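Side-chain contacts in programmed cell death 6-interacting protein (Homo sapiens, PDB 5WA1), which takes part in endosomal cargo sorting, membrane repair and cytokinesis as a class E VPS protein, represented here by its Bro1 domain: residues K69-R72 / A73-R77; K81-G84 / A85-L89; F263-L266 / A267-C271; K319-S322 / D323-R327. All coordinates share one frame; numbering follows the deposited sequence.

Interaction 1: residues K69-R72 / A73-R77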
loop_
_atom_site.group_PDB
_atom_site.type_symbol
_atom_site.label_atom_id
_atom_site.label_comp_id
_atom_site.label_asym_id
_atom_site.label_seq_id
_atom_site.Cartn_x
_atom_site.Cartn_y
_atom_site.Cartn_z
ATOM N N LYS A 69 -21.204 -8.577 -17.259
ATOM C CA LYS A 69 -20.080 -9.451 -17.571
ATOM C C LYS A 69 -18.791 -8.912 -16.971
ATOM O O LYS A 69 -17.994 -9.671 -16.407
ATOM C CB LYS A 69 -19.953 -9.600 -19.086
ATOM C CG LYS A 69 -18.691 -10.295 -19.570
ATOM C CD LYS A 69 -18.709 -10.399 -21.095
ATOM C CE LYS A 69 -17.408 -10.957 -21.652
ATOM N NZ LYS A 69 -17.455 -11.064 -23.139
ATOM N N LEU A 70 -18.585 -7.595 -17.063
ATOM C CA LEU A 70 -17.376 -6.986 -16.519
ATOM C C LEU A 70 -17.302 -7.155 -15.009
ATOM O O LEU A 70 -16.217 -7.377 -14.461
ATOM C CB LEU A 70 -17.308 -5.505 -16.899
ATOM C CG LEU A 70 -16.173 -4.684 -16.264
ATOM C CD1 LEU A 70 -14.819 -5.298 -16.592
ATOM C CD2 LEU A 70 -16.230 -3.230 -16.715
ATOM N N ARG A 71 -18.443 -7.058 -14.318
ATOM C CA ARG A 71 -18.432 -7.256 -12.872
ATOM C C ARG A 71 -17.988 -8.668 -12.521
ATOM O O ARG A 71 -17.168 -8.867 -11.620
ATOM C CB ARG A 71 -19.815 -6.968 -12.271
ATOM C CG ARG A 71 -19.795 -7.058 -10.749
ATOM C CD ARG A 71 -21.151 -6.843 -10.088
ATOM N NE ARG A 71 -20.963 -6.500 -8.680
ATOM C CZ ARG A 71 -20.901 -7.384 -7.690
ATOM N NH1 ARG A 71 -20.719 -6.970 -6.440
ATOM N NH2 ARG A 71 -21.039 -8.682 -7.938
ATOM N N ARG A 72 -18.535 -9.670 -13.219
ATOM C CA ARG A 72 -18.140 -11.049 -12.959
ATOM C C ARG A 72 -16.638 -11.241 -13.162
ATOM O O ARG A 72 -15.983 -11.938 -12.376
ATOM C CB ARG A 72 -18.934 -12.004 -13.851
ATOM C CG ARG A 72 -20.439 -12.009 -13.580
ATOM C CD ARG A 72 -21.135 -13.176 -14.275
ATOM N NE ARG A 72 -21.141 -13.043 -15.731
ATOM C CZ ARG A 72 -22.098 -12.435 -16.424
ATOM N NH1 ARG A 72 -23.138 -11.899 -15.797
ATOM N NH2 ARG A 72 -22.019 -12.361 -17.747
ATOM N N ALA A 73 -16.073 -10.613 -14.195
ATOM C CA ALA A 73 -14.636 -10.740 -14.432
ATOM C C ALA A 73 -13.808 -9.978 -13.397
ATOM O O ALA A 73 -12.689 -10.395 -13.075
ATOM C CB ALA A 73 -14.297 -10.259 -15.841
ATOM N N ALA A 74 -14.322 -8.866 -12.866
ATOM C CA ALA A 74 -13.544 -8.050 -11.937
ATOM C C ALA A 74 -13.594 -8.564 -10.504
ATOM O O ALA A 74 -12.597 -8.463 -9.780
ATOM C CB ALA A 74 -14.026 -6.595 -11.960
ATOM N N VAL A 75 -14.735 -9.093 -10.055
ATOM C CA VAL A 75 -14.898 -9.442 -8.651
ATOM C C VAL A 75 -15.437 -10.848 -8.439
ATOM O O VAL A 75 -15.666 -11.241 -7.294
ATOM C CB VAL A 75 -15.784 -8.414 -7.910
ATOM C CG1 VAL A 75 -15.093 -7.045 -7.872
ATOM C CG2 VAL A 75 -17.158 -8.307 -8.543
ATOM N N GLY A 76 -15.634 -11.632 -9.500
ATOM C CA GLY A 76 -16.161 -12.974 -9.340
ATOM C C GLY A 76 -15.111 -14.069 -9.302
ATOM O O GLY A 76 -15.357 -15.144 -8.746
ATOM N N ARG A 77 -13.943 -13.816 -9.891
ATOM C CA ARG A 77 -12.876 -14.810 -9.980
ATOM C C ARG A 77 -11.693 -14.375 -9.125
ATOM O O ARG A 77 -10.939 -13.475 -9.527
ATOM C CB ARG A 77 -12.435 -14.999 -11.435
ATOM C CG ARG A 77 -13.569 -15.102 -12.432
ATOM C CD ARG A 77 -13.071 -14.811 -13.837
ATOM N NE ARG A 77 -14.172 -14.674 -14.788
ATOM C CZ ARG A 77 -14.039 -14.217 -16.030
ATOM N NH1 ARG A 77 -12.844 -13.846 -16.474
ATOM N NH2 ARG A 77 -15.096 -14.126 -16.822
#

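Interaction 2: residues K81-G84 / A85-L89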
loop_
_atom_site.group_PDB
_atom_site.type_symbol
_atom_site.label_atom_id
_atom_site.label_comp_id
_atom_site.label_asym_id
_atom_site.label_seq_id
_atom_site.Cartn_x
_atom_site.Cartn_y
_atom_site.Cartn_z
ATOM N N LYS A 81 -2.733 -12.537 -10.050
ATOM C CA LYS A 81 -1.931 -11.383 -9.634
ATOM C C LYS A 81 -1.077 -10.703 -10.697
ATOM O O LYS A 81 0.105 -10.427 -10.487
ATOM C CB LYS A 81 -1.077 -11.786 -8.438
ATOM C CG LYS A 81 -1.864 -12.165 -7.200
ATOM C CD LYS A 81 -0.931 -12.372 -6.027
ATOM C CE LYS A 81 -1.468 -13.425 -5.075
ATOM N NZ LYS A 81 -1.779 -14.701 -5.779
ATOM N N HIS A 82 -1.665 -10.431 -11.859
ATOM C CA HIS A 82 -0.969 -9.739 -12.931
ATOM C C HIS A 82 -1.779 -8.511 -13.331
ATOM O O HIS A 82 -2.883 -8.270 -12.829
ATOM C CB HIS A 82 -0.705 -10.674 -14.129
ATOM C CG HIS A 82 -1.772 -10.657 -15.182
ATOM N ND1 HIS A 82 -3.060 -11.087 -14.951
ATOM C CD2 HIS A 82 -1.727 -10.294 -16.487
ATOM C CE1 HIS A 82 -3.767 -10.974 -16.062
ATOM N NE2 HIS A 82 -2.981 -10.495 -17.008
ATOM N N GLU A 83 -1.202 -7.721 -14.240
ATOM C CA GLU A 83 -1.775 -6.421 -14.576
ATOM C C GLU A 83 -3.134 -6.547 -15.255
ATOM O O GLU A 83 -3.988 -5.667 -15.090
ATOM C CB GLU A 83 -0.803 -5.642 -15.463
ATOM C CG GLU A 83 -1.199 -4.195 -15.712
ATOM C CD GLU A 83 -0.226 -3.475 -16.626
ATOM O OE1 GLU A 83 0.766 -4.102 -17.060
ATOM O OE2 GLU A 83 -0.452 -2.280 -16.916
ATOM N N GLY A 84 -3.355 -7.623 -16.019
ATOM C CA GLY A 84 -4.647 -7.807 -16.667
ATOM C C GLY A 84 -5.794 -7.889 -15.677
ATOM O O GLY A 84 -6.842 -7.272 -15.877
ATOM N N ALA A 85 -5.606 -8.638 -14.587
ATOM C CA ALA A 85 -6.634 -8.687 -13.552
ATOM C C ALA A 85 -6.798 -7.334 -12.871
ATOM O O ALA A 85 -7.924 -6.924 -12.565
ATOM C CB ALA A 85 -6.302 -9.766 -12.525
ATOM N N LEU A 86 -5.689 -6.627 -12.618
ATOM C CA LEU A 86 -5.791 -5.306 -12.003
ATOM C C LEU A 86 -6.474 -4.322 -12.946
ATOM O O LEU A 86 -7.362 -3.568 -12.534
ATOM C CB LEU A 86 -4.404 -4.786 -11.593
ATOM C CG LEU A 86 -4.437 -3.399 -10.941
ATOM C CD1 LEU A 86 -5.347 -3.399 -9.720
ATOM C CD2 LEU A 86 -3.040 -2.909 -10.550
ATOM N N GLU A 87 -6.073 -4.316 -14.221
ATOM C CA GLU A 87 -6.721 -3.427 -15.183
ATOM C C GLU A 87 -8.208 -3.724 -15.309
ATOM O O GLU A 87 -9.006 -2.799 -15.500
ATOM C CB GLU A 87 -6.037 -3.529 -16.549
ATOM C CG GLU A 87 -4.715 -2.774 -16.632
ATOM C CD GLU A 87 -4.878 -1.277 -16.404
ATOM O OE1 GLU A 87 -5.915 -0.715 -16.825
ATOM O OE2 GLU A 87 -3.973 -0.663 -15.795
ATOM N N THR A 88 -8.604 -4.996 -15.198
ATOM C CA THR A 88 -10.028 -5.318 -15.214
ATOM C C THR A 88 -10.739 -4.728 -14.002
ATOM O O THR A 88 -11.825 -4.144 -14.126
ATOM C CB THR A 88 -10.226 -6.833 -15.272
ATOM O OG1 THR A 88 -9.612 -7.346 -16.459
ATOM C CG2 THR A 88 -11.714 -7.171 -15.287
ATOM N N LEU A 89 -10.136 -4.860 -12.819
ATOM C CA LEU A 89 -10.678 -4.201 -11.636
ATOM C C LEU A 89 -10.724 -2.692 -11.825
ATOM O O LEU A 89 -11.740 -2.050 -11.535
ATOM C CB LEU A 89 -9.836 -4.557 -10.407
ATOM C CG LEU A 89 -10.454 -5.593 -9.480
ATOM C CD1 LEU A 89 -9.472 -5.973 -8.390
ATOM C CD2 LEU A 89 -11.755 -5.060 -8.887
#

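Interaction 3: residues F263-L266 / A267-C271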
loop_
_atom_site.group_PDB
_atom_site.type_symbol
_atom_site.label_atom_id
_atom_site.label_comp_id
_atom_site.label_asym_id
_atom_site.label_seq_id
_atom_site.Cartn_x
_atom_site.Cartn_y
_atom_site.Cartn_z
ATOM N N PHE A 263 1.258 -6.230 12.865
ATOM C CA PHE A 263 1.873 -5.431 13.927
ATOM C C PHE A 263 3.345 -5.778 14.160
ATOM O O PHE A 263 4.178 -4.856 14.155
ATOM C CB PHE A 263 1.040 -5.547 15.207
ATOM C CG PHE A 263 1.594 -4.754 16.351
ATOM C CD1 PHE A 263 1.499 -3.372 16.356
ATOM C CD2 PHE A 263 2.244 -5.382 17.397
ATOM C CE1 PHE A 263 2.028 -2.627 17.396
ATOM C CE2 PHE A 263 2.768 -4.648 18.446
ATOM C CZ PHE A 263 2.665 -3.268 18.439
ATOM N N PRO A 264 3.743 -7.042 14.362
ATOM C CA PRO A 264 5.180 -7.311 14.537
ATOM C C PRO A 264 6.016 -6.932 13.333
ATOM O O PRO A 264 7.158 -6.484 13.507
ATOM C CB PRO A 264 5.227 -8.823 14.806
ATOM C CG PRO A 264 3.955 -9.346 14.221
ATOM C CD PRO A 264 2.952 -8.277 14.517
ATOM N N VAL A 265 5.486 -7.079 12.117
ATOM C CA VAL A 265 6.272 -6.727 10.946
ATOM C C VAL A 265 6.512 -5.226 10.896
ATOM O O VAL A 265 7.620 -4.771 10.577
ATOM C CB VAL A 265 5.601 -7.242 9.662
ATOM C CG1 VAL A 265 6.300 -6.654 8.435
ATOM C CG2 VAL A 265 5.667 -8.755 9.618
ATOM N N LEU A 266 5.492 -4.429 11.214
ATOM C CA LEU A 266 5.668 -2.978 11.236
ATOM C C LEU A 266 6.683 -2.559 12.295
ATOM O O LEU A 266 7.529 -1.694 12.048
ATOM C CB LEU A 266 4.330 -2.293 11.510
ATOM C CG LEU A 266 3.274 -2.440 10.412
ATOM C CD1 LEU A 266 1.965 -1.766 10.868
ATOM C CD2 LEU A 266 3.794 -1.851 9.117
ATOM N N ALA A 267 6.568 -3.125 13.500
ATOM C CA ALA A 267 7.524 -2.821 14.566
ATOM C C ALA A 267 8.948 -3.191 14.152
ATOM O O ALA A 267 9.892 -2.410 14.350
ATOM C CB ALA A 267 7.121 -3.555 15.842
ATOM N N ALA A 268 9.121 -4.375 13.561
ATOM C CA ALA A 268 10.444 -4.791 13.115
ATOM C C ALA A 268 10.987 -3.846 12.047
ATOM O O ALA A 268 12.141 -3.408 12.121
ATOM C CB ALA A 268 10.396 -6.225 12.590
ATOM N N LYS A 269 10.158 -3.506 11.054
ATOM C CA LYS A 269 10.610 -2.641 9.967
ATOM C C LYS A 269 10.936 -1.234 10.456
ATOM O O LYS A 269 11.856 -0.601 9.930
ATOM C CB LYS A 269 9.550 -2.584 8.860
ATOM C CG LYS A 269 9.476 -3.833 7.987
ATOM C CD LYS A 269 10.326 -3.716 6.749
ATOM C CE LYS A 269 10.154 -4.936 5.843
ATOM N NZ LYS A 269 9.028 -4.738 4.897
ATOM N N HIS A 270 10.201 -0.728 11.443
ATOM C CA HIS A 270 10.555 0.543 12.072
ATOM C C HIS A 270 11.984 0.500 12.622
ATOM O O HIS A 270 12.803 1.387 12.339
ATOM C CB HIS A 270 9.538 0.849 13.174
ATOM C CG HIS A 270 9.871 2.048 14.013
ATOM N ND1 HIS A 270 9.953 3.327 13.498
ATOM C CD2 HIS A 270 10.113 2.164 15.341
ATOM C CE1 HIS A 270 10.236 4.175 14.470
ATOM N NE2 HIS A 270 10.342 3.494 15.598
ATOM N N CYS A 271 12.320 -0.561 13.353
ATOM C CA CYS A 271 13.663 -0.671 13.922
ATOM C C CYS A 271 14.710 -0.995 12.862
ATOM O O CYS A 271 15.848 -0.513 12.948
ATOM C CB CYS A 271 13.679 -1.724 15.028
ATOM S SG CYS A 271 12.654 -1.316 16.451
#

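Interaction 4: residues K319-S322 / D323-R327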
loop_
_atom_site.group_PDB
_atom_site.type_symbol
_atom_site.label_atom_id
_atom_site.label_comp_id
_atom_site.label_asym_id
_atom_site.label_seq_id
_atom_site.Cartn_x
_atom_site.Cartn_y
_atom_site.Cartn_z
ATOM N N LYS A 319 20.177 -11.677 10.094
ATOM C CA LYS A 319 21.484 -12.225 10.456
ATOM C C LYS A 319 22.603 -11.587 9.643
ATOM O O LYS A 319 23.644 -11.208 10.194
ATOM C CB LYS A 319 21.512 -13.744 10.278
ATOM C CG LYS A 319 22.907 -14.334 10.489
ATOM C CD LYS A 319 22.978 -15.810 10.131
ATOM C CE LYS A 319 24.417 -16.301 10.106
ATOM N NZ LYS A 319 25.114 -16.067 11.401
ATOM N N ASP A 320 22.409 -11.462 8.328
ATOM C CA ASP A 320 23.455 -10.908 7.472
ATOM C C ASP A 320 23.734 -9.448 7.807
ATOM O O ASP A 320 24.898 -9.030 7.886
ATOM C CB ASP A 320 23.055 -11.061 6.002
ATOM C CG ASP A 320 23.137 -12.502 5.517
ATOM O OD1 ASP A 320 23.276 -13.414 6.363
ATOM O OD2 ASP A 320 23.057 -12.722 4.291
ATOM N N PHE A 321 22.675 -8.658 8.002
ATOM C CA PHE A 321 22.833 -7.270 8.426
ATOM C C PHE A 321 23.524 -7.185 9.783
ATOM O O PHE A 321 24.388 -6.321 9.999
ATOM C CB PHE A 321 21.460 -6.604 8.472
ATOM C CG PHE A 321 21.498 -5.111 8.611
ATOM C CD1 PHE A 321 22.587 -4.378 8.176
ATOM C CD2 PHE A 321 20.426 -4.444 9.177
ATOM C CE1 PHE A 321 22.606 -2.998 8.309
ATOM C CE2 PHE A 321 20.435 -3.066 9.309
ATOM C CZ PHE A 321 21.528 -2.341 8.875
ATOM N N SER A 322 23.163 -8.083 10.706
ATOM C CA SER A 322 23.766 -8.077 12.035
ATOM C C SER A 322 25.270 -8.322 11.966
ATOM O O SER A 322 26.050 -7.648 12.651
ATOM C CB SER A 322 23.092 -9.131 12.909
ATOM O OG SER A 322 23.497 -9.004 14.255
ATOM N N ASP A 323 25.691 -9.285 11.139
ATOM C CA ASP A 323 27.112 -9.583 10.973
ATOM C C ASP A 323 27.854 -8.423 10.325
ATOM O O ASP A 323 29.003 -8.134 10.684
ATOM C CB ASP A 323 27.282 -10.847 10.134
ATOM C CG ASP A 323 26.704 -12.075 10.802
ATOM O OD1 ASP A 323 26.519 -12.048 12.036
ATOM O OD2 ASP A 323 26.432 -13.066 10.091
ATOM N N LYS A 324 27.227 -7.762 9.351
ATOM C CA LYS A 324 27.852 -6.611 8.709
ATOM C C LYS A 324 28.104 -5.498 9.719
ATOM O O LYS A 324 29.192 -4.912 9.760
ATOM C CB LYS A 324 26.971 -6.121 7.561
ATOM C CG LYS A 324 27.562 -4.976 6.761
ATOM C CD LYS A 324 26.759 -4.717 5.488
ATOM C CE LYS A 324 25.339 -4.270 5.787
ATOM N NZ LYS A 324 24.531 -4.103 4.543
ATOM N N ILE A 325 27.109 -5.211 10.557
ATOM C CA ILE A 325 27.243 -4.169 11.573
ATOM C C ILE A 325 28.352 -4.521 12.549
ATOM O O ILE A 325 29.220 -3.697 12.863
ATOM C CB ILE A 325 25.904 -3.965 12.306
ATOM C CG1 ILE A 325 24.850 -3.390 11.371
ATOM C CG2 ILE A 325 26.088 -3.075 13.548
ATOM C CD1 ILE A 325 23.433 -3.462 11.962
ATOM N N ASN A 326 28.337 -5.753 13.049
ATOM C CA ASN A 326 29.280 -6.112 14.095
ATOM C C ASN A 326 30.691 -6.302 13.553
ATOM O O ASN A 326 31.659 -6.048 14.273
ATOM C CB ASN A 326 28.767 -7.345 14.835
ATOM C CG ASN A 326 27.563 -7.020 15.712
ATOM O OD1 ASN A 326 27.701 -6.394 16.762
ATOM N ND2 ASN A 326 26.373 -7.411 15.268
ATOM N N ARG A 327 30.837 -6.701 12.287
ATOM C CA ARG A 327 32.165 -6.678 11.681
ATOM C C ARG A 327 32.692 -5.250 11.580
ATOM O O ARG A 327 33.867 -4.997 11.867
ATOM C CB ARG A 327 32.139 -7.343 10.305
ATOM C CG ARG A 327 32.336 -8.849 10.353
ATOM C CD ARG A 327 32.459 -9.450 8.959
ATOM N NE ARG A 327 31.168 -9.584 8.289
ATOM C CZ ARG A 327 30.713 -8.754 7.353
ATOM N NH1 ARG A 327 31.446 -7.718 6.966
ATOM N NH2 ARG A 327 29.525 -8.965 6.802
#

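Interaction 1: residues K69-R72 / A73-R77
R71 and V75 make the side-chain contact in this last part of helix 56-75. The CG2 methyl of V75 rests 3.7 Å from R71 CG and sits above one face of the R71 guanidinium, 3.9 Å from CZ, so the valine covers both the start and the end of the arginine chain. With chi1 at -65°, CG2 lies between the backbone N and the carbonyl carbon of V75, which turns it back toward R71, 3.1 Å from R71 O.

The polar part is backbone. A73 N, A74 N and V75 N donate to the carbonyls of K69, L70 and R71, and the V75 N to R71 O bond is 2.9 Å long. G76 N keeps the same i to i+4 spacing and reaches R72 O at 2.9 Å, but from above the carbonyl plane, 42° out of it.

The polar end of R71 is bound outside the turn: NE forms a salt bridge with E140, while NH1 and NH2 donate to T33 OG1 and S34 O. Bonds at all three nitrogens probably leave the guanidinium little freedom, so that V75 packs on a plane held in place by other residues, and E140 probably balances its buried charge.

Interaction 2: residues K81-G84 / A85-L89
The carbonyl oxygen of G84 is held twice by T88. T88 OG1 donates to G84 O at 2.8 Å and T88 N at 3.0 Å, and the two arrive from opposite faces of the carbonyl plane. The hydroxyl gets there because OG1 lies beside its own backbone N, anti to the carbonyl carbon (chi1 -60°), which aims it back down the helix. The same torsion turns CG2 the other way, and the T88 side chain packs on L70, A73 and A74 of helix 56-75.

One residue earlier, E87 N binds E83 O in a short, nearly straight bond of 2.6 Å. The side chains of this pair run alongside each other, pointing the same way, with CG of E83 3.9 Å from CG of E87. E87 bends at chi2 while E83 stays extended, and the two carboxylates end up turned 67° apart, with OE2 of E83 4.0 Å from OE2 of E87. Their like charges probably disfavour a closer approach; E83 is poorly ordered, whereas E87 OE1 accepts a hydrogen bond from Q370 N.

H82 stands at the N-cap position. Its carbonyl accepts from L86 N at 3.3 Å, in the carbonyl plane, and its imidazole folds over the backbone, with G84 N above the middle of one face and CE1 3.3 Å from A85 N. This is the opening turn of helix 83-97 in the mainly helical Bro1 domain, with a threonine hydroxyl folded back onto the i-4 carbonyl.

Interaction 3: residues F263-L266 / A267-C271
A regular stretch of alpha-helix near the start of helix 262-287 brings F263-L266 against A267-C271, within the part of the Bro1 domain that interacts with the CHMP4 proteins. Four consecutive i to i+4 bonds carry it: A267 N to F263 O at 3.0 Å, then A268 N to P264 O, K269 N to V265 O and H270 N to L266 O, each at 2.9 Å. P264, which has no N-H to give, still accepts through its carbonyl.

Side-chain contact between the segments is slight. Among the longer side chains, K269 touches the V265 carbonyl: its CG lies beside the backbone N, anti to the carbonyl carbon (chi1 -75°), and so packs 3.3 Å from V265 O, with V265 CG1 4.3 Å away. A bend at chi2 (-93°) then leads the chain off the helix. A268 CB sits 3.4 Å from P264 O, and H270 CB lies equally close to L266 O.

The polar ends are satisfied elsewhere. K269 NZ forms a salt bridge with E218, donates to T24 O and takes part in a cation-pi contact with F25; H270 ND1 is hydrogen-bonded to A242 O. L266 meanwhile packs on F245 and F249 of helix 231-252. The contact itself is thus mostly backbone, and the buried ammonium, matched by a carboxylate, a carbonyl and an aromatic ring, ties this helix to the N-terminal residues and to helix 202-226.

Interaction 4: residues K319-S322 / D323-R327
Over one face of the F321 ring sits the CD1 methyl of I325, 3.8 Å from the centroid and only 11° off the ring normal, a clean CH-pi contact. K324 comes to the edge of the same ring, near its plane, with CE 3.6 Å from F321 CD1. CG anti to the backbone N (chi1 -168°) stands the ring out from the helix, where both can reach it. The R327 guanidinium lies with one face toward D323 O and K324 CA, both offset toward its rim.

S322 O is gripped from opposite faces by N326: the backbone N donates at 3.0 Å, and ND2 at 2.6 Å from above the carbonyl plane, 42° out of it. K319 NZ makes a salt bridge with D323 OD2, at 3.5 Å a fairly loose one, the lysine bending at its last torsion to bring NZ there.

All this belongs to the first turns of helix 319-340. F321, S322 and I325 pack on I305 of helix 291-311, with I325 also on A302. From helix 262-287, A275 and N276 meet F321, and Y279 meets K324, so the aromatic-aliphatic cluster faces two helices while the salt bridge lies toward the surface.

All four are local contacts along helices of the Bro1 domain, interaction 1 at the end of one and interaction 2 at the start of the next. Interactions 1 and 2 touch, also through L89 against A74, and so join helices 56-75 and 83-97. Interactions 3 and 4 lie on the opposite side of the chain's centre from interaction 1, their nearest atoms about 6 Å apart. Interaction 3 is buried, and its charged group is compensated from outside, as is R71 in the partly buried interaction 1. Interaction 2 is a surface contact marked by a hydroxyl-to-carbonyl bond and two neighbouring carboxylates. Interaction 4, partly buried, differs in pairing a packed aromatic ring with a salt bridge made within the helix itself.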